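Local coordinates for VP4 protein (Tellina virus 1, PDB 3P06) that forms the serine protease part of the viral polyprotein, which it probably cuts into its final products, and is captured here as an intramolecular acyl-enzyme, at residues I38-P41 and K42-R45; V62-D65 and E66-L70; A126-S129 and G130-S133; A138-K141 and Q142-V145; A155-D158 and R159-K162. All coordinates share one frame; numbering follows the deposited sequence.

Contact 1: residues I38-P41 and K42-R45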
loop_
_atom_site.group_PDB
_atom_site.type_symbol
_atom_site.label_atom_id
_atom_site.label_comp_id
_atom_site.label_asym_id
_atom_site.label_seq_id
_atom_site.Cartn_x
_atom_site.Cartn_y
_atom_site.Cartn_z
ATOM N N ILE A 38 10.540 8.871 -5.723
ATOM C CA ILE A 38 9.371 9.734 -5.466
ATOM C C ILE A 38 9.413 10.903 -6.443
ATOM O O ILE A 38 10.373 11.653 -6.476
ATOM C CB ILE A 38 9.327 10.220 -4.016
ATOM C CG1 ILE A 38 9.251 9.014 -3.076
ATOM C CG2 ILE A 38 8.179 11.293 -3.833
ATOM C CD1 ILE A 38 9.662 9.353 -1.611
ATOM N N LYS A 39 8.407 11.051 -7.295
ATOM C CA LYS A 39 8.435 12.195 -8.249
ATOM C C LYS A 39 7.274 13.197 -8.040
ATOM O O LYS A 39 7.047 14.064 -8.874
ATOM C CB LYS A 39 8.518 11.709 -9.694
ATOM C CG LYS A 39 9.860 10.965 -10.010
ATOM C CD LYS A 39 10.232 11.005 -11.492
ATOM C CE LYS A 39 11.342 10.034 -11.773
ATOM N NZ LYS A 39 12.564 10.569 -11.140
ATOM N N ASN A 40 6.563 13.110 -6.911
ATOM C CA ASN A 40 5.571 14.130 -6.589
ATOM C C ASN A 40 6.176 14.937 -5.413
ATOM O O ASN A 40 6.432 14.364 -4.357
ATOM C CB ASN A 40 4.190 13.539 -6.272
ATOM C CG ASN A 40 3.127 14.638 -6.017
ATOM O OD1 ASN A 40 3.436 15.715 -5.516
ATOM N ND2 ASN A 40 1.914 14.386 -6.419
ATOM N N PRO A 41 6.468 16.237 -5.635
ATOM C CA PRO A 41 7.092 17.049 -4.591
ATOM C C PRO A 41 6.145 17.282 -3.348
ATOM O O PRO A 41 6.584 17.818 -2.330
ATOM C CB PRO A 41 7.400 18.396 -5.297
ATOM C CG PRO A 41 6.378 18.495 -6.420
ATOM C CD PRO A 41 6.147 17.020 -6.861
ATOM N N LYS A 42 4.882 16.880 -3.410
ATOM C CA LYS A 42 4.068 16.909 -2.197
ATOM C C LYS A 42 4.339 15.665 -1.319
ATOM O O LYS A 42 4.007 15.667 -0.162
ATOM C CB LYS A 42 2.559 16.970 -2.571
ATOM C CG LYS A 42 2.144 18.415 -3.003
ATOM C CD LYS A 42 0.827 18.470 -3.740
ATOM C CE LYS A 42 0.729 19.791 -4.501
ATOM N NZ LYS A 42 1.628 20.798 -3.834
ATOM N N ASN A 43 4.815 14.564 -1.898
ATOM C CA ASN A 43 4.986 13.310 -1.107
ATOM C C ASN A 43 6.372 13.240 -0.501
ATOM O O ASN A 43 7.049 12.220 -0.573
ATOM C CB ASN A 43 4.776 12.033 -1.993
ATOM C CG ASN A 43 3.335 11.849 -2.412
ATOM O OD1 ASN A 43 2.406 12.381 -1.764
ATOM N ND2 ASN A 43 3.136 11.155 -3.508
ATOM N N THR A 44 6.788 14.335 0.079
ATOM C CA THR A 44 8.173 14.522 0.502
ATOM C C THR A 44 8.202 14.641 2.058
ATOM O O THR A 44 9.050 15.329 2.608
ATOM C CB THR A 44 8.702 15.809 -0.160
ATOM O OG1 THR A 44 7.664 16.776 -0.012
ATOM C CG2 THR A 44 8.965 15.595 -1.735
ATOM N N ARG A 45 7.279 13.984 2.754
ATOM C CA ARG A 45 7.339 13.905 4.203
ATOM C C ARG A 45 7.778 12.485 4.641
ATOM O O ARG A 45 7.414 11.459 4.029
ATOM C CB ARG A 45 6.018 14.419 4.841
ATOM C CG ARG A 45 5.748 13.951 6.261
ATOM C CD ARG A 45 6.668 14.597 7.425
ATOM N NE ARG A 45 6.812 16.062 7.433
ATOM C CZ ARG A 45 6.023 16.925 8.099
ATOM N NH1 ARG A 45 4.978 16.489 8.803
ATOM N NH2 ARG A 45 6.283 18.245 8.053
#
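N40 folds its side chain back along the chain and lays the amide oxygen against the start of the following turn. CG lies trans to the backbone nitrogen (chi1 -177°), which brings OD1 to 2.8 Å from the backbone N of K42. This bond is fairly straight, with the N-H 26° off the amide plane, and OD1 also rests 3.3 Å from CB of K42, whose aliphatic chain then leads away. The other end of the amide faces outward from the turn, ND2 reaching the carbonyl of Q95.

I38 meets N43 at a slant: CG2 lies 3.6 Å from the carbonyl O of N43 and 3.9 Å from its CB. The branched aliphatic group thus covers the buried asparagine's backbone, while the amide of N43 turns to L98 N and P96 O. T44 closes the far side. OG1 donates to the carbonyl O of P41 at 2.8 Å, from above the carbonyl plane, and the methyl CG2 touches the same oxygen.

P41, whose ring restricts phi (here -67°), suits the second position of this type I beta turn from N40 to N43, closed by N43 N to N40 O at 2.9 Å. The N40 side chain adds an Asx turn to it, and the loop then enters strand 45-48 through a classic beta bulge, T44 and R45 both facing L58.

Contact 2: residues V62-D65 and E66-L70; sequences VNID and EAEKL
The backbone N of E68 gives its hydrogen to the carbonyl O of I64 at 2.8 Å, the shortest sound polar bond of this small helix. It is the second of two i to i+4 bonds: A67 N reaches N63 O at 3.1 Å, lying in the plane of that carbonyl. The side chain of E68 passes close, its CG 3.4 Å from I64 O, and runs on extended so that the carboxylate reaches CG2 of I64.

N63 is the N-cap. With CG trans to the backbone nitrogen (chi1 -174°), its OD1 swings to the backbone N of E66, 3.2 Å off, and takes up an amide that the first turn of a helix leaves without a carbonyl partner. The donor stands well above the amide plane, and the E66 side chain runs at about a right angle to that of N63. Asparagine, short and with an accepting oxygen, suits this place; the backbone N-H of N63 goes to OD1 of N101.

I64 and A67 pack on strand 45-48, I64 on R45 and A47, and the small, buried A67 on A47. On the open side, D65 OD1 comes within 3.9 Å of E68 OE1, and K69 folds its CE to 3.4 Å from the carbonyl O of D65.

The negative charges of D65 and E66, in the first turn, should be favoured by the positive end of the helix dipole. D65 and E68, however, stand close, as E66 does to E104, so these pairs would be expected to resist losing both protons, the more so where solvent screens them poorly.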
loop_
_atom_site.group_PDB
_atom_site.type_symbol
_atom_site.label_atom_id
_atom_site.label_comp_id
_atom_site.label_asym_id
_atom_site.label_seq_id
_atom_site.Cartn_x
_atom_site.Cartn_y
_atom_site.Cartn_z
ATOM N N VAL A 62 -1.290 12.913 5.323
ATOM C CA VAL A 62 -1.268 11.670 6.073
ATOM C C VAL A 62 -1.189 12.031 7.517
ATOM O O VAL A 62 -0.526 12.998 7.824
ATOM C CB VAL A 62 0.017 10.865 5.674
ATOM C CG1 VAL A 62 0.154 9.658 6.574
ATOM C CG2 VAL A 62 -0.067 10.497 4.144
ATOM N N ASN A 63 -1.827 11.295 8.416
ATOM C CA ASN A 63 -1.682 11.584 9.860
ATOM C C ASN A 63 -0.308 11.062 10.289
ATOM O O ASN A 63 -0.144 9.835 10.501
ATOM C CB ASN A 63 -2.760 10.849 10.669
ATOM C CG ASN A 63 -2.753 11.224 12.173
ATOM O OD1 ASN A 63 -1.741 11.643 12.759
ATOM N ND2 ASN A 63 -3.891 11.061 12.789
ATOM N N ILE A 64 0.664 11.971 10.424
ATOM C CA ILE A 64 2.024 11.563 10.725
ATOM C C ILE A 64 2.192 11.006 12.149
ATOM O O ILE A 64 2.977 10.080 12.347
ATOM C CB ILE A 64 3.079 12.691 10.467
ATOM C CG1 ILE A 64 2.867 13.322 9.085
ATOM C CG2 ILE A 64 4.507 12.077 10.531
ATOM C CD1 ILE A 64 3.221 12.355 7.914
ATOM N N ASP A 65 1.453 11.575 13.109
ATOM C CA ASP A 65 1.429 11.081 14.490
ATOM C C ASP A 65 1.027 9.606 14.578
ATOM O O ASP A 65 1.601 8.865 15.364
ATOM C CB ASP A 65 0.454 11.908 15.370
ATOM C CG ASP A 65 0.933 13.360 15.599
ATOM O OD1 ASP A 65 2.108 13.666 15.297
ATOM O OD2 ASP A 65 0.138 14.211 16.081
ATOM N N GLU A 66 -0.001 9.192 13.818
ATOM C CA GLU A 66 -0.375 7.785 13.757
ATOM C C GLU A 66 0.695 6.955 13.004
ATOM O O GLU A 66 0.956 5.839 13.383
ATOM C CB GLU A 66 -1.746 7.611 13.072
ATOM C CG GLU A 66 -2.360 6.211 13.221
ATOM C CD GLU A 66 -3.677 6.020 12.370
ATOM O OE1 GLU A 66 -4.491 6.969 12.273
ATOM O OE2 GLU A 66 -3.870 4.916 11.816
ATOM N N ALA A 67 1.258 7.480 11.915
ATOM C CA ALA A 67 2.359 6.805 11.221
ATOM C C ALA A 67 3.561 6.555 12.192
ATOM O O ALA A 67 4.190 5.481 12.141
ATOM C CB ALA A 67 2.821 7.617 9.957
ATOM N N GLU A 68 3.877 7.535 13.063
ATOM C CA GLU A 68 5.038 7.415 13.992
ATOM C C GLU A 68 4.815 6.357 15.095
ATOM O O GLU A 68 5.766 5.939 15.752
ATOM C CB GLU A 68 5.397 8.753 14.644
ATOM C CG GLU A 68 6.085 9.691 13.713
ATOM C CD GLU A 68 6.075 11.112 14.249
ATOM O OE1 GLU A 68 5.313 11.426 15.189
ATOM O OE2 GLU A 68 6.790 11.947 13.676
ATOM N N LYS A 69 3.570 5.915 15.282
ATOM C CA LYS A 69 3.293 4.896 16.306
ATOM C C LYS A 69 3.316 3.478 15.746
ATOM O O LYS A 69 3.100 2.534 16.486
ATOM C CB LYS A 69 1.978 5.188 16.977
ATOM C CG LYS A 69 2.073 6.396 17.935
ATOM C CD LYS A 69 0.774 6.619 18.692
ATOM C CE LYS A 69 -0.110 7.645 17.979
ATOM N NZ LYS A 69 -0.895 8.484 18.955
ATOM N N LEU A 70 3.573 3.333 14.431
ATOM C CA LEU A 70 3.599 2.017 13.799
ATOM C C LEU A 70 4.804 1.171 14.254
ATOM O O LEU A 70 5.893 1.704 14.449
ATOM C CB LEU A 70 3.568 2.127 12.247
ATOM C CG LEU A 70 2.302 2.736 11.676
ATOM C CD1 LEU A 70 2.457 3.153 10.160
ATOM C CD2 LEU A 70 1.160 1.759 11.899
#

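Contact 3: residues A126-S129 and G130-S133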
loop_
_atom_site.group_PDB
_atom_site.type_symbol
_atom_site.label_atom_id
_atom_site.label_comp_id
_atom_site.label_asym_id
_atom_site.label_seq_id
_atom_site.Cartn_x
_atom_site.Cartn_y
_atom_site.Cartn_z
ATOM N N ALA A 126 -5.993 1.171 8.347
ATOM C CA ALA A 126 -5.185 1.963 9.226
ATOM C C ALA A 126 -4.843 1.057 10.408
ATOM O O ALA A 126 -5.531 0.068 10.647
ATOM C CB ALA A 126 -5.974 3.195 9.691
ATOM N N VAL A 127 -3.786 1.375 11.137
ATOM C CA VAL A 127 -3.348 0.511 12.248
ATOM C C VAL A 127 -3.306 1.336 13.492
ATOM O O VAL A 127 -2.813 2.467 13.473
ATOM C CB VAL A 127 -1.960 -0.184 11.981
ATOM C CG1 VAL A 127 -1.449 -1.037 13.222
ATOM C CG2 VAL A 127 -2.022 -1.049 10.691
ATOM N N GLU A 128 -3.851 0.792 14.571
ATOM C CA GLU A 128 -3.841 1.466 15.904
ATOM C C GLU A 128 -3.637 0.400 16.970
ATOM O O GLU A 128 -4.413 -0.582 17.011
ATOM C CB GLU A 128 -5.150 2.225 16.149
ATOM C CG GLU A 128 -6.400 1.333 15.959
ATOM C CD GLU A 128 -6.793 0.530 17.256
ATOM O OE1 GLU A 128 -6.595 1.052 18.400
ATOM O OE2 GLU A 128 -7.305 -0.630 17.132
ATOM N N SER A 129 -2.568 0.532 17.769
ATOM C CA SER A 129 -2.227 -0.459 18.825
ATOM C C SER A 129 -2.330 -1.940 18.384
ATOM O O SER A 129 -3.073 -2.726 19.000
ATOM C CB SER A 129 -3.146 -0.256 20.016
ATOM O OG SER A 129 -3.308 1.119 20.255
ATOM N N GLY A 130 -1.629 -2.304 17.311
ATOM C CA GLY A 130 -1.577 -3.688 16.842
ATOM C C GLY A 130 -2.851 -4.268 16.249
ATOM O O GLY A 130 -2.962 -5.493 16.022
ATOM N N ASN A 131 -3.829 -3.407 16.005
ATOM C CA ASN A 131 -5.054 -3.838 15.362
ATOM C C ASN A 131 -5.313 -2.990 14.128
ATOM O O ASN A 131 -4.919 -1.829 14.069
ATOM C CB ASN A 131 -6.259 -3.677 16.302
ATOM C CG ASN A 131 -6.403 -4.807 17.312
ATOM O OD1 ASN A 131 -5.973 -5.950 17.097
ATOM N ND2 ASN A 131 -7.040 -4.482 18.432
ATOM N N LEU A 132 -6.012 -3.573 13.165
ATOM C CA LEU A 132 -6.543 -2.814 12.065
ATOM C C LEU A 132 -7.763 -2.091 12.577
ATOM O O LEU A 132 -8.597 -2.696 13.237
ATOM C CB LEU A 132 -6.928 -3.746 10.934
ATOM C CG LEU A 132 -5.796 -4.020 9.956
ATOM C CD1 LEU A 132 -4.761 -4.934 10.586
ATOM C CD2 LEU A 132 -6.333 -4.633 8.643
ATOM N N SER A 133 -7.877 -0.802 12.268
ATOM C CA SER A 133 -9.104 -0.063 12.541
ATOM C C SER A 133 -10.317 -0.680 11.868
ATOM O O SER A 133 -10.165 -1.412 10.898
ATOM C CB SER A 133 -8.962 1.354 12.021
ATOM O OG SER A 133 -8.043 2.036 12.823
HETATM O O HOH W 1 -8.784 -0.611 8.786
#
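A126-S129 and G130-S133 form a tight antiparallel beta hairpin, reversing through a type I' turn from E128 to N131. E128 and N131 are the hydrogen-bonded pair: E128 N reaches N131 O at 2.9 Å, nearly along the C=O axis, and N131 N returns to E128 O at 3.1 Å. Beyond them V127 and L132 form the non-hydrogen-bonded pair, and S133 N closes the next ring on A126 O at 3.0 Å. The turn needs positive phi at S129 and G130, which a glycine tolerates most readily.

V127 and L132 share the buried face, both packing on A105 of helix 104-111 and on L166 of helix 166-173; branched and aliphatic, they suit a hairpin laid over helices. The other face carries E128 and N131. E128 takes the crowded position, CG between N and C (chi1 53°), and bends again at CG, so that its carboxylate leans across the hairpin until OE2 is 3.3 Å from CB of N131. Nearer the open end, OG of S133 meets CG of E128 at 3.6 Å.

The open end is bridged by a water, which donates to the carbonyl O of S133 at 2.6 Å and accepts only a weak bond from the backbone N of A126, 3.3 Å away.

Contact 4: residues A138-K141 and Q142-V145. With SO4 (sulfate ion), chain B.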
loop_
_atom_site.group_PDB
_atom_site.type_symbol
_atom_site.label_atom_id
_atom_site.label_comp_id
_atom_site.label_asym_id
_atom_site.label_seq_id
_atom_site.Cartn_x
_atom_site.Cartn_y
_atom_site.Cartn_z
ATOM N N ALA A 138 -13.537 -0.691 2.033
ATOM C CA ALA A 138 -13.134 -1.971 1.375
ATOM C C ALA A 138 -14.023 -2.323 0.164
ATOM O O ALA A 138 -13.543 -2.814 -0.858
ATOM C CB ALA A 138 -13.145 -3.110 2.357
ATOM N N VAL A 139 -15.325 -2.100 0.299
ATOM C CA VAL A 139 -16.219 -2.446 -0.769
ATOM C C VAL A 139 -15.902 -1.657 -2.069
ATOM O O VAL A 139 -15.746 -2.272 -3.085
ATOM C CB VAL A 139 -17.671 -2.269 -0.340
ATOM C CG1 VAL A 139 -18.596 -2.238 -1.558
ATOM C CG2 VAL A 139 -18.005 -3.454 0.564
ATOM N N GLN A 140 -15.728 -0.343 -1.974
ATOM C CA GLN A 140 -15.291 0.502 -3.090
ATOM C C GLN A 140 -13.901 0.114 -3.649
ATOM O O GLN A 140 -13.704 0.205 -4.872
ATOM C CB GLN A 140 -15.279 1.976 -2.710
ATOM C CG GLN A 140 -16.609 2.500 -2.295
ATOM C CD GLN A 140 -17.351 3.106 -3.453
ATOM O OE1 GLN A 140 -17.287 2.612 -4.599
ATOM N NE2 GLN A 140 -18.089 4.194 -3.168
ATOM N N LYS A 141 -12.980 -0.329 -2.774
ATOM C CA LYS A 141 -11.635 -0.782 -3.224
ATOM C C LYS A 141 -11.732 -2.127 -3.926
ATOM O O LYS A 141 -11.003 -2.398 -4.891
ATOM C CB LYS A 141 -10.576 -0.722 -2.106
ATOM C CG LYS A 141 -10.333 0.752 -1.718
ATOM C CD LYS A 141 -9.806 0.938 -0.313
ATOM C CE LYS A 141 -9.205 2.359 -0.227
ATOM N NZ LYS A 141 -8.680 2.292 1.144
ATOM N N GLN A 142 -12.660 -2.960 -3.466
ATOM C CA GLN A 142 -12.975 -4.190 -4.172
ATOM C C GLN A 142 -13.470 -3.851 -5.573
ATOM O O GLN A 142 -12.977 -4.410 -6.567
ATOM C CB GLN A 142 -14.043 -5.071 -3.425
ATOM C CG GLN A 142 -13.488 -5.821 -2.184
ATOM C CD GLN A 142 -12.652 -7.065 -2.544
ATOM O OE1 GLN A 142 -11.956 -7.096 -3.572
ATOM N NE2 GLN A 142 -12.675 -8.046 -1.683
ATOM N N LEU A 143 -14.445 -2.944 -5.650
ATOM C CA LEU A 143 -15.094 -2.640 -6.932
ATOM C C LEU A 143 -14.198 -1.979 -7.924
ATOM O O LEU A 143 -14.308 -2.233 -9.126
ATOM C CB LEU A 143 -16.307 -1.665 -6.732
ATOM C CG LEU A 143 -17.540 -2.292 -6.179
ATOM C CD1 LEU A 143 -18.512 -1.184 -5.692
ATOM C CD2 LEU A 143 -18.194 -3.097 -7.243
ATOM N N LEU A 144 -13.352 -1.071 -7.460
ATOM C CA LEU A 144 -12.598 -0.226 -8.377
ATOM C C LEU A 144 -11.167 -0.657 -8.533
ATOM O O LEU A 144 -10.487 -0.173 -9.427
ATOM C CB LEU A 144 -12.602 1.238 -7.896
ATOM C CG LEU A 144 -14.032 1.880 -7.933
ATOM C CD1 LEU A 144 -14.095 3.200 -7.137
ATOM C CD2 LEU A 144 -14.585 2.006 -9.362
ATOM N N VAL A 145 -10.665 -1.518 -7.651
ATOM C CA VAL A 145 -9.279 -1.908 -7.808
ATOM C C VAL A 145 -9.078 -3.405 -7.859
ATOM O O VAL A 145 -8.539 -3.935 -8.860
ATOM C CB VAL A 145 -8.362 -1.329 -6.647
ATOM C CG1 VAL A 145 -6.899 -1.717 -6.901
ATOM C CG2 VAL A 145 -8.503 0.178 -6.558
HETATM S S SO4 B . -10.113 1.552 4.264
HETATM O O1 SO4 B . -9.127 0.777 4.974
HETATM O O2 SO4 B . -10.815 0.646 3.354
HETATM O O3 SO4 B . -11.026 2.083 5.253
HETATM O O4 SO4 B . -9.623 2.698 3.540
#
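Q142 gives its backbone N-H to A138 O at 2.8 Å, and its side chain folds back over the same oxygen, CG 3.3 Å from it. A bend at CG then carries the amide off the helix, where NE2 donates to the carbonyl O of R159, a reach that suits the long, polar glutamine.

L143 N bonds to V139 O, and its CD1 lies 4.3 Å from CG1 of V139, one turn apart along the outer side of the helix. L144 N takes Q140 O at 2.9 Å; the two side chains run alongside each other, OE1 of Q140 against CD1 of L144, and both touch L15.

V145 N completes the i to i+4 series on K141 O at 2.9 Å, more bent than the rest, in the region where helix 138-149 widens to a pi-type turn. K141 is the predicted lysine of the Ser-Lys dyad with S102, whose side chain is about 4 Å away. CG lies trans to the carbonyl carbon (chi1 -66°) and the remaining chain is extended, carrying NZ to T124 OG1 and to O4 of a sulfate, 2.6 Å away. That sulfate, probably from the crystallisation liquor, is also held by the backbone N-H groups of L136 and L137, near the helix start.

Contact 5: residues A155-D158 and R159-K162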
loop_
_atom_site.group_PDB
_atom_site.type_symbol
_atom_site.label_atom_id
_atom_site.label_comp_id
_atom_site.label_asym_id
_atom_site.label_seq_id
_atom_site.Cartn_x
_atom_site.Cartn_y
_atom_site.Cartn_z
ATOM N N ALA A 155 -8.687 -7.006 4.538
ATOM C CA ALA A 155 -9.122 -5.749 5.220
ATOM C C ALA A 155 -9.871 -6.178 6.453
ATOM O O ALA A 155 -10.256 -7.345 6.548
ATOM C CB ALA A 155 -10.114 -4.874 4.319
ATOM N N ASN A 156 -10.135 -5.228 7.363
ATOM C CA ASN A 156 -10.973 -5.526 8.509
ATOM C C ASN A 156 -12.444 -5.355 8.086
ATOM O O ASN A 156 -13.113 -4.398 8.468
ATOM C CB ASN A 156 -10.607 -4.612 9.669
ATOM C CG ASN A 156 -11.379 -4.962 10.953
ATOM O OD1 ASN A 156 -12.268 -5.837 10.937
ATOM N ND2 ASN A 156 -11.020 -4.311 12.053
ATOM N N SER A 157 -12.923 -6.281 7.278
ATOM C CA SER A 157 -14.221 -6.190 6.702
ATOM C C SER A 157 -14.643 -7.563 6.209
ATOM O O SER A 157 -13.862 -8.317 5.632
ATOM C CB SER A 157 -14.233 -5.233 5.517
ATOM O OG SER A 157 -15.273 -5.569 4.606
ATOM N N ASP A 158 -15.915 -7.881 6.372
ATOM C CA ASP A 158 -16.292 -9.217 5.989
ATOM C C ASP A 158 -16.587 -9.224 4.462
ATOM O O ASP A 158 -16.930 -10.235 3.938
ATOM C CB ASP A 158 -17.350 -9.844 6.939
ATOM C CG ASP A 158 -18.546 -8.988 7.067
ATOM O OD1 ASP A 158 -18.706 -8.169 6.133
ATOM O OD2 ASP A 158 -19.311 -9.089 8.042
ATOM N N ARG A 159 -16.389 -8.116 3.743
ATOM C CA ARG A 159 -16.482 -8.239 2.292
ATOM C C ARG A 159 -15.070 -8.325 1.636
ATOM O O ARG A 159 -14.908 -8.109 0.444
ATOM C CB ARG A 159 -17.409 -7.195 1.672
ATOM C CG ARG A 159 -18.966 -7.687 1.740
ATOM C CD ARG A 159 -19.832 -6.917 0.862
ATOM N NE ARG A 159 -20.243 -5.678 1.500
ATOM C CZ ARG A 159 -21.159 -4.856 0.990
ATOM N NH1 ARG A 159 -21.733 -5.136 -0.185
ATOM N NH2 ARG A 159 -21.477 -3.742 1.636
ATOM N N ALA A 160 -14.074 -8.638 2.471
ATOM C CA ALA A 160 -12.711 -8.821 2.040
ATOM C C ALA A 160 -12.235 -10.154 2.616
ATOM O O ALA A 160 -13.022 -10.903 3.232
ATOM C CB ALA A 160 -11.869 -7.679 2.577
ATOM N N LEU A 161 -10.959 -10.474 2.452
ATOM C CA LEU A 161 -10.407 -11.525 3.305
ATOM C C LEU A 161 -10.172 -10.898 4.676
ATOM O O LEU A 161 -9.308 -10.018 4.836
ATOM C CB LEU A 161 -9.114 -12.031 2.704
ATOM C CG LEU A 161 -8.414 -13.263 3.274
ATOM C CD1 LEU A 161 -7.171 -13.568 2.406
ATOM C CD2 LEU A 161 -8.047 -12.974 4.736
ATOM N N LYS A 162 -10.975 -11.281 5.659
ATOM C CA LYS A 162 -11.077 -10.526 6.930
ATOM C C LYS A 162 -9.902 -10.728 7.892
ATOM O O LYS A 162 -9.621 -11.849 8.279
ATOM C CB LYS A 162 -12.406 -10.827 7.647
ATOM C CG LYS A 162 -12.585 -9.960 8.919
ATOM C CD LYS A 162 -14.037 -9.864 9.448
ATOM C CE LYS A 162 -14.084 -8.778 10.530
ATOM N NZ LYS A 162 -15.419 -8.528 11.103
#
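S157 OG receives the backbone N-H of R159 at 2.9 Å, and its carbonyl O receives A160 N at 3.2 Å, so one serine holds the chain by both of its oxygens. The hydroxyl is in place because OG swings toward the trans side of the backbone nitrogen (chi1 154°), over the start of the turn. The first bond makes an ST turn, the second a type I beta turn from S157 to A160; in the latter A160 N sits well above the carbonyl plane. A third bond, from A155 N to L161 O at 3.1 Å, joins the ends of the loop.

This last bond belongs to a parallel bridge: A155 pairs with K162, so strands 153-155 and 161-162 lie side by side in the same direction, the central and one edge strand of a three-stranded parallel sheet. Parallel neighbours need a connection that comes back to its start, and here it is very short, N156 bending the chain as the centre of an inverse gamma turn.

Softer contacts fill the bend. CA of K162 points its hydrogen at A155 O, 3.3 Å away. The methyl groups of A155 and A160 meet at 3.7 Å, small enough for the two backbones to come this close. K162, with CG trans to the backbone nitrogen (chi1 -175°) and extended beyond, runs across the loop: CB lies 3.5 Å from S157 O, CD passes D158, and CE comes 3.5 Å from OD1 of N156. Though the charged ends of K162 and D158 are opposite, NZ and OD2 remain 5.0 Å apart, and ND2 of N156 turns to the carbonyl of L132.

In the fold
Contacts 1, 2 and 5 lie at the surface, whereas contacts 3 and 4 are partly buried. Contacts 1 and 5, centres about 31 Å apart on opposite sides of the chain's centre, are both loops leading into strands and both rely on side-chain oxygens at type I turns. Contacts 2 and 4 are helical, one short and acidic, the other long, its lysine reaching into the predicted active site. Contact 3 is mainly a backbone hairpin with an aliphatic underside. Neighbours meet in a chain: R45 packs on I64, L70 on V127, and polar links from N156 and Q142 then join contact 3 to contact 5 and contact 4 to contact 5.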